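Local coordinates for protein pyroglutatmate porin OpdO (Pseudomonas aeruginosa, PDB 3SZV) that probably serves as a porin of the OprD family, a beta-barrel channel that lets small carboxylate solutes cross the bacterial outer membrane, at residues A[27-32]-A[52-57]; A[74-79]-A[140-145]; A[164-169]-A[190-195]; A[178-183]-A[212-217]. One frame throughout, in Å; residues are numbered along the deposited sequence.

Interaction 1 (A[27-32]-A[52-57]); sequences LELRNF and QGFLLR. With C8E ((hydroxyethyloxy)tri(ethyloxy)octane), chain C.
E28 and R57 form a salt bridge across the antiparallel strand pair 27-32 and 52-57. R57 NH1 lies 3.0 Å from E28 OE1, in the guanidinium plane and on the anti lone pair of that oxygen. The two flat groups are nearly coplanar, 26° apart, and R57 NH2 adds a weak bond to the same OE1. E28 OE2 takes R30 NE at 2.6 Å, from above the carboxylate plane. A methyl of L55, CD2, lies over one face of the R30 guanidinium, offset toward its rim. Backbone bonds join the pairs E28-L55 and R30-G53.

The side chains of L27, L29, N31, Q52 and F54 occupy the other face. N31 ND2 gives a nearly straight bond to Q52 OE1 (3.0 Å), while N31 OD1 is held by W50. L29 CD1 packs 3.8 Å from F54 CD1. Detergent atom C19 sits over the centre of the F54 ring, 3.6 Å above its plane.

R30 NH2 and R57 NH2 come within 3.9 Å of each other, and the E28 carboxylate between them probably offsets the repulsion. D138 and S395 extend this network, so the ionic groups gather on the face of E28 and R30, while on the other F54 meets detergent beside an amide pair.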
# COMPACT_ATOMS: atom_id res chain seq x y z
N LEU A 27 -14.46 3.91 -14.48
CA LEU A 27 -14.68 5.11 -13.69
C LEU A 27 -15.07 4.70 -12.29
O LEU A 27 -15.98 3.89 -12.10
CB LEU A 27 -15.80 5.95 -14.30
CG LEU A 27 -16.22 7.16 -13.47
CD1 LEU A 27 -15.07 8.14 -13.33
CD2 LEU A 27 -17.43 7.84 -14.12
N GLU A 28 -14.36 5.24 -11.31
CA GLU A 28 -14.70 4.99 -9.91
C GLU A 28 -15.19 6.27 -9.23
O GLU A 28 -14.60 7.34 -9.41
CB GLU A 28 -13.52 4.39 -9.13
CG GLU A 28 -13.87 4.14 -7.67
CD GLU A 28 -12.69 3.65 -6.86
OE1 GLU A 28 -11.59 3.48 -7.42
OE2 GLU A 28 -12.87 3.44 -5.64
N LEU A 29 -16.27 6.14 -8.47
CA LEU A 29 -16.77 7.25 -7.66
C LEU A 29 -16.50 6.91 -6.21
O LEU A 29 -16.75 5.78 -5.78
CB LEU A 29 -18.28 7.42 -7.86
CG LEU A 29 -18.78 8.25 -9.04
CD1 LEU A 29 -17.99 8.00 -10.31
CD2 LEU A 29 -20.27 7.99 -9.27
N ARG A 30 -16.00 7.87 -5.45
CA ARG A 30 -15.75 7.66 -4.03
C ARG A 30 -16.28 8.82 -3.24
O ARG A 30 -16.00 9.98 -3.55
CB ARG A 30 -14.25 7.57 -3.76
CG ARG A 30 -13.62 6.33 -4.24
CD ARG A 30 -12.23 6.27 -3.68
NE ARG A 30 -11.45 5.25 -4.35
CZ ARG A 30 -10.15 5.08 -4.16
NH1 ARG A 30 -9.49 5.87 -3.32
NH2 ARG A 30 -9.52 4.11 -4.81
N ASN A 31 -17.03 8.51 -2.20
CA ASN A 31 -17.51 9.52 -1.30
C ASN A 31 -16.94 9.17 0.07
O ASN A 31 -17.16 8.07 0.58
CB ASN A 31 -19.04 9.54 -1.27
CG ASN A 31 -19.60 10.68 -0.46
OD1 ASN A 31 -19.83 10.54 0.74
ND2 ASN A 31 -19.80 11.83 -1.09
N PHE A 32 -16.19 10.09 0.64
CA PHE A 32 -15.35 9.79 1.79
C PHE A 32 -15.65 10.75 2.94
O PHE A 32 -15.55 11.97 2.77
CB PHE A 32 -13.88 9.91 1.39
CG PHE A 32 -12.93 9.16 2.30
CD1 PHE A 32 -12.33 8.00 1.85
CD2 PHE A 32 -12.65 9.62 3.57
CE1 PHE A 32 -11.45 7.31 2.67
CE2 PHE A 32 -11.78 8.93 4.39
CZ PHE A 32 -11.18 7.77 3.94
N GLN A 52 -15.87 14.27 -2.21
CA GLN A 52 -16.28 13.43 -3.32
C GLN A 52 -15.14 13.32 -4.33
O GLN A 52 -14.52 14.33 -4.70
CB GLN A 52 -17.51 14.01 -4.02
CG GLN A 52 -17.93 13.25 -5.26
CD GLN A 52 -18.43 11.84 -4.95
OE1 GLN A 52 -19.16 11.64 -3.98
NE2 GLN A 52 -18.03 10.88 -5.76
N GLY A 53 -14.88 12.11 -4.80
CA GLY A 53 -13.81 11.88 -5.74
C GLY A 53 -14.24 11.11 -6.98
O GLY A 53 -15.21 10.35 -6.95
N PHE A 54 -13.50 11.31 -8.06
CA PHE A 54 -13.72 10.60 -9.31
C PHE A 54 -12.37 10.11 -9.78
O PHE A 54 -11.39 10.85 -9.74
CB PHE A 54 -14.31 11.53 -10.38
CG PHE A 54 -15.62 12.14 -9.99
CD1 PHE A 54 -16.82 11.58 -10.41
CD2 PHE A 54 -15.66 13.27 -9.20
CE1 PHE A 54 -18.03 12.14 -10.05
CE2 PHE A 54 -16.87 13.85 -8.84
CZ PHE A 54 -18.06 13.28 -9.26
N LEU A 55 -12.32 8.86 -10.21
CA LEU A 55 -11.09 8.26 -10.69
C LEU A 55 -11.35 7.61 -12.04
O LEU A 55 -12.09 6.63 -12.13
CB LEU A 55 -10.58 7.21 -9.70
CG LEU A 55 -10.34 7.71 -8.27
CD1 LEU A 55 -11.60 7.69 -7.41
CD2 LEU A 55 -9.26 6.84 -7.64
N LEU A 56 -10.75 8.16 -13.09
CA LEU A 56 -10.89 7.62 -14.43
C LEU A 56 -9.59 6.89 -14.78
O LEU A 56 -8.52 7.50 -14.77
CB LEU A 56 -11.14 8.74 -15.43
CG LEU A 56 -11.27 8.32 -16.89
CD1 LEU A 56 -12.59 7.58 -17.11
CD2 LEU A 56 -11.19 9.53 -17.80
N ARG A 57 -9.69 5.60 -15.07
CA ARG A 57 -8.52 4.79 -15.40
C ARG A 57 -8.60 4.30 -16.84
O ARG A 57 -9.59 3.70 -17.24
CB ARG A 57 -8.44 3.59 -14.45
CG ARG A 57 -8.17 3.94 -12.99
CD ARG A 57 -8.28 2.70 -12.09
NE ARG A 57 -7.93 2.97 -10.69
CZ ARG A 57 -8.81 3.20 -9.72
NH1 ARG A 57 -10.12 3.20 -9.97
NH2 ARG A 57 -8.38 3.42 -8.48
C1 C8E C . -2.95 22.80 -15.15
C2 C8E C . -3.93 21.67 -15.44
C3 C8E C . -3.33 20.66 -16.41
C4 C8E C . -4.42 19.79 -17.04
C5 C8E C . -5.17 19.02 -15.96
C6 C8E C . -6.28 18.14 -16.52
C7 C8E C . -7.01 17.41 -15.40
C8 C8E C . -7.92 16.29 -15.90
O9 C8E C . -8.66 15.73 -14.82
C10 C8E C . -9.57 14.73 -15.25
C11 C8E C . -10.37 14.17 -14.06
O12 C8E C . -11.26 13.16 -14.50
C13 C8E C . -11.79 12.38 -13.44
C16 C8E C . -15.83 12.56 -13.77
C17 C8E C . -16.19 13.94 -14.30
O18 C8E C . -17.38 14.39 -13.69
C19 C8E C . -17.15 14.97 -12.43
C20 C8E C . -16.94 16.47 -12.60
O21 C8E C . -17.90 17.18 -11.85

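Interaction 2 (A[74-79]-A[140-145]); sequences IGLLGF and RLLPEL. With C8E ((hydroxyethyloxy)tri(ethyloxy)octane), chain C.
L76 reaches from strand 74-79 toward the loop 140-145 and meets two of its side chains tip to tip. Its chi1 of -59° places CG anti to the carbonyl carbon, and the two methyls then divide the work. CD2 rests 3.8 Å from P143 CD at the corner of the proline ring, while CD1 touches L145 CD1 at 4.1 Å. I74, two residues earlier on the strand, repeats this fork: its CD1 approaches P143 CG, and its branch methyl CG2 lies 4.2 Å from L145 CD1. P143 and L145 are therefore each touched by both strand side chains.

Toward the other end of the strand the loop comes down on backbone instead. L142 directs CD1 at G78 N (3.8 Å), and its CD2 reaches L76 CD2 at 4.2 Å. L141 CD2 lies 4.0 Å from G78 CA, so at this glycine two leucines pack close against the main chain.

L77 points the opposite way, and its CD2 lies 3.4 Å from detergent atom C20. Strand 74-79 thus has a detergent molecule against one face and the loop against the other. The loop is further tied down by polar bonds, P143 O to K170 NZ and the E144 carboxylate to N169 and N137.

A long loop folded back into the barrel and packed on the inner wall is the arrangement porins use to narrow their channels, and 140-145 is consistent with that role here.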
# COMPACT_ATOMS: atom_id res chain seq x y z
N ILE A 74 -4.39 8.12 -15.80
CA ILE A 74 -5.26 8.19 -14.64
C ILE A 74 -5.73 9.63 -14.46
O ILE A 74 -4.92 10.56 -14.44
CB ILE A 74 -4.61 7.64 -13.35
CG1 ILE A 74 -5.61 7.67 -12.20
CG2 ILE A 74 -3.33 8.41 -13.01
CD1 ILE A 74 -5.23 6.82 -11.02
N GLY A 75 -7.04 9.82 -14.38
CA GLY A 75 -7.62 11.12 -14.13
C GLY A 75 -8.23 11.13 -12.74
O GLY A 75 -9.05 10.27 -12.41
N LEU A 76 -7.81 12.10 -11.94
CA LEU A 76 -8.27 12.21 -10.56
C LEU A 76 -8.94 13.56 -10.36
O LEU A 76 -8.45 14.59 -10.82
CB LEU A 76 -7.08 12.14 -9.61
CG LEU A 76 -6.24 10.87 -9.68
CD1 LEU A 76 -5.02 11.00 -8.78
CD2 LEU A 76 -7.06 9.65 -9.31
N LEU A 77 -10.07 13.56 -9.67
CA LEU A 77 -10.76 14.80 -9.38
C LEU A 77 -11.38 14.65 -8.01
O LEU A 77 -12.08 13.67 -7.74
CB LEU A 77 -11.84 15.08 -10.43
CG LEU A 77 -12.73 16.30 -10.21
CD1 LEU A 77 -11.89 17.57 -10.19
CD2 LEU A 77 -13.79 16.37 -11.31
N GLY A 78 -11.11 15.61 -7.13
CA GLY A 78 -11.70 15.60 -5.82
C GLY A 78 -12.16 16.98 -5.42
O GLY A 78 -11.59 17.99 -5.83
N PHE A 79 -13.21 17.02 -4.61
CA PHE A 79 -13.60 18.28 -4.00
C PHE A 79 -14.25 18.06 -2.65
O PHE A 79 -14.94 17.06 -2.43
CB PHE A 79 -14.49 19.11 -4.92
CG PHE A 79 -15.62 18.34 -5.54
CD1 PHE A 79 -15.48 17.77 -6.80
CD2 PHE A 79 -16.84 18.24 -4.89
CE1 PHE A 79 -16.53 17.08 -7.38
CE2 PHE A 79 -17.89 17.54 -5.47
CZ PHE A 79 -17.73 16.96 -6.71
N ARG A 140 -7.33 6.90 1.36
CA ARG A 140 -8.11 8.13 1.48
C ARG A 140 -9.02 8.32 0.26
O ARG A 140 -9.55 7.35 -0.29
CB ARG A 140 -7.19 9.33 1.67
CG ARG A 140 -6.46 9.34 3.01
CD ARG A 140 -5.80 10.69 3.26
N LEU A 141 -9.20 9.56 -0.16
CA LEU A 141 -10.10 9.83 -1.27
C LEU A 141 -9.49 9.46 -2.63
O LEU A 141 -10.15 8.84 -3.47
CB LEU A 141 -10.50 11.30 -1.29
CG LEU A 141 -11.56 11.66 -2.34
CD1 LEU A 141 -12.94 11.13 -1.94
CD2 LEU A 141 -11.61 13.16 -2.59
N LEU A 142 -8.26 9.90 -2.84
CA LEU A 142 -7.57 9.71 -4.11
C LEU A 142 -6.19 9.12 -3.85
O LEU A 142 -5.59 9.38 -2.80
CB LEU A 142 -7.45 11.05 -4.86
CG LEU A 142 -8.78 11.73 -5.19
CD1 LEU A 142 -8.56 13.15 -5.68
CD2 LEU A 142 -9.57 10.93 -6.22
N PRO A 143 -5.68 8.31 -4.77
CA PRO A 143 -4.44 7.58 -4.49
C PRO A 143 -3.18 8.45 -4.46
O PRO A 143 -3.10 9.48 -5.15
CB PRO A 143 -4.34 6.58 -5.66
CG PRO A 143 -5.20 7.21 -6.76
CD PRO A 143 -6.31 7.90 -6.04
N GLU A 144 -2.21 8.04 -3.66
CA GLU A 144 -0.84 8.52 -3.81
C GLU A 144 -0.29 8.05 -5.17
O GLU A 144 -0.58 6.93 -5.62
CB GLU A 144 0.02 7.98 -2.67
CG GLU A 144 1.48 8.45 -2.70
CD GLU A 144 2.31 7.83 -1.59
OE1 GLU A 144 1.95 6.76 -1.09
OE2 GLU A 144 3.34 8.44 -1.21
N LEU A 145 0.52 8.89 -5.83
CA LEU A 145 1.23 8.48 -7.05
C LEU A 145 2.70 8.79 -6.87
O LEU A 145 3.07 9.73 -6.15
CB LEU A 145 0.71 9.24 -8.28
CG LEU A 145 -0.75 9.04 -8.65
CD1 LEU A 145 -1.14 9.99 -9.77
CD2 LEU A 145 -0.99 7.60 -9.03
C1 C8E C . -2.95 22.80 -15.15
C2 C8E C . -3.93 21.67 -15.44
C3 C8E C . -3.33 20.66 -16.41
C4 C8E C . -4.42 19.79 -17.04
C5 C8E C . -5.17 19.02 -15.96
C6 C8E C . -6.28 18.14 -16.52
C7 C8E C . -7.01 17.41 -15.40
C8 C8E C . -7.92 16.29 -15.90
O9 C8E C . -8.66 15.73 -14.82
C10 C8E C . -9.57 14.73 -15.25
C11 C8E C . -10.37 14.17 -14.06
O12 C8E C . -11.26 13.16 -14.50
C13 C8E C . -11.79 12.38 -13.44
C16 C8E C . -15.83 12.56 -13.77
C17 C8E C . -16.19 13.94 -14.30
O18 C8E C . -17.38 14.39 -13.69
C19 C8E C . -17.15 14.97 -12.43
C20 C8E C . -16.94 16.47 -12.60
O21 C8E C . -17.90 17.18 -11.85

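Interaction 3 (A[164-169]-A[190-195]); sequences AHLDRN and DAFDFA. With C8E ((hydroxyethyloxy)tri(ethyloxy)octane), chain I; C8E ((hydroxyethyloxy)tri(ethyloxy)octane), chain B.
H165 and D193 face each other as a non-hydrogen-bonded pair between neighbouring antiparallel strands of the barrel wall, 164-169 and 192-195, and their side chains form a His-carboxylate hydrogen bond. The two side chains lie side by side, pointing the same way, with ring and carboxylate planes 23° apart. ND1 donates to OD1 at 2.6 Å, in the plane of the imidazole and on the syn side of the carboxylate. D193 OD2 has a further, long and weak ion pair with R213. Detergent atom C14 lies 3.8 Å from D193 CB, on this same outer face of the wall.

Backbone bonds run in both directions in the flanking pairs A164-F194 and L166-F192, whose side chains fill the other face. There L166 and F192 lie alongside each other, CD1 to CD1 at 4.1 Å, and L166 also packs on F180 and F146. F194 turns a ring face toward A164 N, while its CE2 comes within 3.5 Å of A164 CB.

Past these pairs, D167 and R168 both face R147, a classic beta bulge, and D167 OD1 forms a salt bridge with R147 NE. In the part of segment 190-195 that leads into the second strand, D190 O lies 3.3 Å from D167 CB. R168 folds back on its own strand: its NH1 donates to D167 O at 2.9 Å, from above the carbonyl plane.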
# COMPACT_ATOMS: atom_id res chain seq x y z
N ALA A 164 12.89 0.00 -9.51
CA ALA A 164 12.32 1.30 -9.82
C ALA A 164 13.30 2.41 -9.52
O ALA A 164 14.16 2.30 -8.62
CB ALA A 164 11.02 1.51 -9.03
N HIS A 165 13.15 3.49 -10.28
CA HIS A 165 13.75 4.78 -9.97
C HIS A 165 12.61 5.78 -9.88
O HIS A 165 11.91 6.02 -10.87
CB HIS A 165 14.73 5.21 -11.05
CG HIS A 165 15.19 6.63 -10.89
ND1 HIS A 165 16.11 7.00 -9.93
CD2 HIS A 165 14.83 7.76 -11.53
CE1 HIS A 165 16.32 8.30 -10.01
NE2 HIS A 165 15.55 8.79 -10.97
N LEU A 166 12.41 6.35 -8.69
CA LEU A 166 11.33 7.31 -8.45
C LEU A 166 11.95 8.65 -8.13
O LEU A 166 12.97 8.71 -7.43
CB LEU A 166 10.47 6.88 -7.27
CG LEU A 166 10.00 5.42 -7.21
CD1 LEU A 166 9.20 5.15 -5.93
CD2 LEU A 166 9.20 5.05 -8.46
N ASP A 167 11.34 9.73 -8.60
CA ASP A 167 11.87 11.03 -8.24
C ASP A 167 10.87 12.02 -7.67
O ASP A 167 11.25 13.13 -7.32
CB ASP A 167 12.73 11.64 -9.36
CG ASP A 167 11.92 12.05 -10.56
OD1 ASP A 167 10.68 11.93 -10.54
OD2 ASP A 167 12.56 12.55 -11.53
N ARG A 168 9.61 11.62 -7.57
CA ARG A 168 8.59 12.47 -6.96
C ARG A 168 7.53 11.65 -6.25
O ARG A 168 7.28 10.50 -6.62
CB ARG A 168 7.85 13.32 -8.00
CG ARG A 168 8.73 14.18 -8.90
CD ARG A 168 9.20 15.44 -8.20
NE ARG A 168 9.83 16.34 -9.16
CZ ARG A 168 11.13 16.33 -9.46
NH1 ARG A 168 11.94 15.46 -8.87
NH2 ARG A 168 11.61 17.19 -10.34
N ASN A 169 6.89 12.30 -5.28
CA ASN A 169 5.77 11.76 -4.51
C ASN A 169 4.60 12.73 -4.67
O ASN A 169 4.74 13.92 -4.38
CB ASN A 169 6.21 11.72 -3.04
CG ASN A 169 5.29 10.90 -2.13
OD1 ASN A 169 5.61 10.73 -0.94
ND2 ASN A 169 4.19 10.40 -2.65
N ASP A 190 15.51 13.52 -3.69
CA ASP A 190 14.86 13.52 -4.99
C ASP A 190 15.04 12.20 -5.74
O ASP A 190 14.88 12.14 -6.96
CB ASP A 190 15.28 14.71 -5.85
CG ASP A 190 16.77 14.74 -6.12
OD1 ASP A 190 17.45 13.73 -5.84
OD2 ASP A 190 17.26 15.78 -6.61
N ALA A 191 15.37 11.14 -5.00
CA ALA A 191 15.55 9.84 -5.65
C ALA A 191 15.31 8.67 -4.73
O ALA A 191 15.92 8.56 -3.67
CB ALA A 191 16.94 9.74 -6.29
N PHE A 192 14.39 7.79 -5.12
CA PHE A 192 14.28 6.49 -4.49
C PHE A 192 14.54 5.42 -5.52
O PHE A 192 13.90 5.38 -6.57
CB PHE A 192 12.92 6.25 -3.84
CG PHE A 192 12.87 4.97 -3.07
CD1 PHE A 192 12.36 3.81 -3.64
CD2 PHE A 192 13.43 4.90 -1.81
CE1 PHE A 192 12.37 2.61 -2.93
CE2 PHE A 192 13.45 3.72 -1.10
CZ PHE A 192 12.91 2.57 -1.67
N ASP A 193 15.52 4.56 -5.24
CA ASP A 193 15.89 3.49 -6.13
C ASP A 193 15.81 2.17 -5.39
O ASP A 193 16.25 2.07 -4.25
CB ASP A 193 17.31 3.70 -6.64
CG ASP A 193 17.45 4.93 -7.49
OD1 ASP A 193 16.99 4.90 -8.64
OD2 ASP A 193 18.02 5.94 -7.01
N PHE A 194 15.27 1.14 -6.03
CA PHE A 194 15.32 -0.19 -5.43
C PHE A 194 15.34 -1.26 -6.51
O PHE A 194 14.96 -1.03 -7.66
CB PHE A 194 14.14 -0.44 -4.49
CG PHE A 194 12.91 -1.01 -5.17
CD1 PHE A 194 12.72 -2.38 -5.26
CD2 PHE A 194 11.95 -0.17 -5.74
CE1 PHE A 194 11.60 -2.92 -5.88
CE2 PHE A 194 10.83 -0.70 -6.38
CZ PHE A 194 10.65 -2.08 -6.45
N ALA A 195 15.82 -2.43 -6.13
CA ALA A 195 15.65 -3.63 -6.93
C ALA A 195 15.38 -4.76 -5.97
O ALA A 195 15.83 -4.74 -4.81
CB ALA A 195 16.88 -3.91 -7.79
C4 C8E I . 20.75 -1.32 2.97
C5 C8E I . 21.39 -1.14 1.60
C6 C8E I . 20.35 -0.59 0.62
C7 C8E I . 20.96 0.40 -0.36
C8 C8E I . 21.80 -0.26 -1.44
O9 C8E I . 21.63 0.45 -2.65
C10 C8E I . 20.32 0.38 -3.17
C11 C8E I . 20.48 -0.15 -4.59
O12 C8E I . 19.26 -0.38 -5.25
C13 C8E I . 19.48 -0.40 -6.65
C14 C8E I . 18.28 0.12 -7.42
O15 C8E I . 18.45 -0.19 -8.78
C16 C8E I . 17.86 0.74 -9.66
C17 C8E I . 16.60 0.11 -10.27
O18 C8E I . 16.06 0.93 -11.28
C19 C8E I . 15.77 0.22 -12.47
C20 C8E I . 14.32 0.46 -12.88
O21 C8E I . 14.28 1.21 -14.07
C3 C8E B . 20.18 -3.49 -5.37
C4 C8E B . 20.29 -4.89 -5.96
C5 C8E B . 19.56 -5.92 -5.10
C6 C8E B . 19.41 -7.24 -5.84
C7 C8E B . 18.04 -7.85 -5.57
C8 C8E B . 18.15 -9.19 -4.87
O9 C8E B . 17.67 -10.20 -5.73
C10 C8E B . 17.76 -11.48 -5.15
C11 C8E B . 16.34 -12.01 -5.02
O12 C8E B . 16.31 -13.42 -4.98
C13 C8E B . 15.19 -13.88 -4.25
C14 C8E B . 15.62 -14.88 -3.19
O15 C8E B . 15.84 -14.17 -2.00
C16 C8E B . 16.87 -14.70 -1.20
C17 C8E B . 16.57 -14.26 0.23
O18 C8E B . 15.92 -15.28 0.95
C19 C8E B . 15.95 -15.00 2.33
C20 C8E B . 14.73 -15.59 3.03
O21 C8E B . 15.05 -15.76 4.40

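Interaction 4 (A[178-183]-A[212-217]); sequences QVFSAN and GRLKDI. With C8E ((hydroxyethyloxy)tri(ethyloxy)octane), chain I.
F180 and L214 carry the closest approach, L214 CD1 lying 3.7 Å from F180 CB and 3.9 Å from F180 CG, so the methyl sits at the root of the phenyl ring, obliquely to it. The second methyl, L214 CD2, turns to the backbone and side chain beyond: it lies 4.1 Å from S181 O and reaches A182 CB. I217 completes the shell with both its branches. Its CG2 touches A182 CB at 4.0 Å, and its CD1 lies 4.1 Å from S181 CA.

The turn between L214 and I217 probably brings them to the same side. I217 N bonds to L214 O at 2.9 Å, and the backbone of K215 and D216 fits a type II beta turn, with D216 at a positive phi of 74°. This turn links strand 205-214 to strand 218-230. It is bonded by S189 OG at K215 O and by D249 OD2 at D216 N.

On the other side, F180 bonds to S189 through its backbone and packs on L166, N169 and I289, while S181 pairs with A290. Strand 180-182 and the 212-214 end of strand 205-214 run 104° apart and are not paired with each other.

The two segments therefore meet through carbon surfaces, by dispersion and burial of apolar groups, while hydrogen bonds and packing to neighbouring residues probably fix the position of each.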
# COMPACT_ATOMS: atom_id res chain seq x y z
N GLN A 178 5.97 16.28 -5.46
CA GLN A 178 6.98 16.94 -4.64
C GLN A 178 8.12 15.98 -4.35
O GLN A 178 8.03 14.79 -4.62
CB GLN A 178 6.38 17.45 -3.33
CG GLN A 178 5.79 16.37 -2.44
CD GLN A 178 4.90 16.94 -1.35
OE1 GLN A 178 3.89 17.59 -1.62
NE2 GLN A 178 5.27 16.69 -0.10
N VAL A 179 9.21 16.50 -3.81
CA VAL A 179 10.31 15.63 -3.44
C VAL A 179 9.97 14.81 -2.19
O VAL A 179 8.97 15.06 -1.51
CB VAL A 179 11.63 16.40 -3.21
CG1 VAL A 179 12.06 17.11 -4.49
CG2 VAL A 179 11.49 17.37 -2.06
N PHE A 180 10.81 13.83 -1.90
CA PHE A 180 10.55 12.91 -0.80
C PHE A 180 11.11 13.36 0.54
O PHE A 180 12.05 14.15 0.62
CB PHE A 180 11.23 11.56 -1.08
CG PHE A 180 10.80 10.89 -2.35
CD1 PHE A 180 9.55 10.30 -2.44
CD2 PHE A 180 11.67 10.79 -3.43
CE1 PHE A 180 9.16 9.65 -3.62
CE2 PHE A 180 11.29 10.15 -4.59
CZ PHE A 180 10.04 9.57 -4.68
N SER A 181 10.51 12.82 1.59
CA SER A 181 11.11 12.83 2.92
C SER A 181 10.82 11.49 3.57
O SER A 181 10.08 10.68 3.03
CB SER A 181 10.57 13.99 3.78
OG SER A 181 9.22 13.78 4.15
N ALA A 182 11.43 11.25 4.72
CA ALA A 182 11.21 9.99 5.43
C ALA A 182 10.30 10.20 6.63
O ALA A 182 10.40 11.19 7.35
CB ALA A 182 12.54 9.38 5.87
N ASN A 183 9.38 9.26 6.82
CA ASN A 183 8.47 9.28 7.96
C ASN A 183 9.23 9.39 9.29
O ASN A 183 10.18 8.62 9.52
CB ASN A 183 7.60 8.02 7.95
CG ASN A 183 6.43 8.12 8.90
OD1 ASN A 183 5.46 8.83 8.64
ND2 ASN A 183 6.52 7.42 10.03
N GLY A 212 17.24 -1.03 -1.36
CA GLY A 212 16.81 0.27 -1.82
C GLY A 212 17.52 1.42 -1.12
O GLY A 212 18.22 1.23 -0.12
N ARG A 213 17.32 2.61 -1.66
CA ARG A 213 17.97 3.80 -1.15
C ARG A 213 17.07 4.99 -1.40
O ARG A 213 16.64 5.24 -2.53
CB ARG A 213 19.31 4.02 -1.86
CG ARG A 213 20.00 5.33 -1.51
CD ARG A 213 21.24 5.57 -2.36
NE ARG A 213 20.90 5.88 -3.75
CZ ARG A 213 21.78 6.19 -4.69
NH1 ARG A 213 23.08 6.23 -4.41
NH2 ARG A 213 21.36 6.45 -5.93
N LEU A 214 16.77 5.73 -0.33
CA LEU A 214 16.19 7.06 -0.47
C LEU A 214 17.38 8.01 -0.40
O LEU A 214 17.92 8.28 0.69
CB LEU A 214 15.17 7.32 0.63
CG LEU A 214 14.36 8.62 0.53
CD1 LEU A 214 13.58 8.67 -0.79
CD2 LEU A 214 13.41 8.73 1.69
N LYS A 215 17.85 8.45 -1.56
CA LYS A 215 19.13 9.14 -1.70
C LYS A 215 19.24 10.33 -0.75
O LYS A 215 18.33 11.14 -0.63
CB LYS A 215 19.34 9.58 -3.15
CG LYS A 215 20.76 10.09 -3.42
CD LYS A 215 20.94 10.50 -4.89
CE LYS A 215 22.34 11.05 -5.13
NZ LYS A 215 22.49 11.62 -6.50
N ASP A 216 20.38 10.38 -0.04
CA ASP A 216 20.69 11.43 0.92
C ASP A 216 19.91 11.33 2.23
O ASP A 216 19.99 12.23 3.07
CB ASP A 216 20.52 12.82 0.30
CG ASP A 216 21.38 13.02 -0.92
OD1 ASP A 216 22.61 12.81 -0.83
OD2 ASP A 216 20.83 13.35 -1.99
N ILE A 217 19.17 10.24 2.41
CA ILE A 217 18.50 9.99 3.69
C ILE A 217 18.85 8.60 4.24
O ILE A 217 19.56 8.50 5.23
CB ILE A 217 16.97 10.17 3.63
CG1 ILE A 217 16.64 11.56 3.08
CG2 ILE A 217 16.38 9.99 5.03
CD1 ILE A 217 15.13 11.83 2.97
C4 C8E I . 20.75 -1.32 2.97
C5 C8E I . 21.39 -1.14 1.60
C6 C8E I . 20.35 -0.59 0.62
C7 C8E I . 20.96 0.40 -0.36
C8 C8E I . 21.80 -0.26 -1.44
O9 C8E I . 21.63 0.45 -2.65
C10 C8E I . 20.32 0.38 -3.17
C11 C8E I . 20.48 -0.15 -4.59
O12 C8E I . 19.26 -0.38 -5.25
C13 C8E I . 19.48 -0.40 -6.65
C14 C8E I . 18.28 0.12 -7.42
O15 C8E I . 18.45 -0.19 -8.78
C16 C8E I . 17.86 0.74 -9.66
C17 C8E I . 16.60 0.11 -10.27
O18 C8E I . 16.06 0.93 -11.28
C19 C8E I . 15.77 0.22 -12.47
C20 C8E I . 14.32 0.46 -12.88
O21 C8E I . 14.28 1.21 -14.07

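In the fold
All four contacts belong to one OprD-type barrel, and along the chain interactions 1, 2 and 3 come in series, whereas 3 and 4 interleave. Interactions 1 and 2, centres 7 Å apart, are joined where strand 49-59 of the first pairs with strand 67-81 of the second, and the same detergent molecule lies against both. Interactions 3 and 4, centres 8 Å apart, meet around strand 186-200, which pairs with both 180-182 and 205-214. Between these groups, 21 Å separates the centres of interactions 2 and 3, yet E144 OE2 and N169 ND2 lie 2.6 Å apart, a probable hydrogen bond. The loop 140-145 thereby links two parts of the wall across the interior, consistent with a narrowed channel.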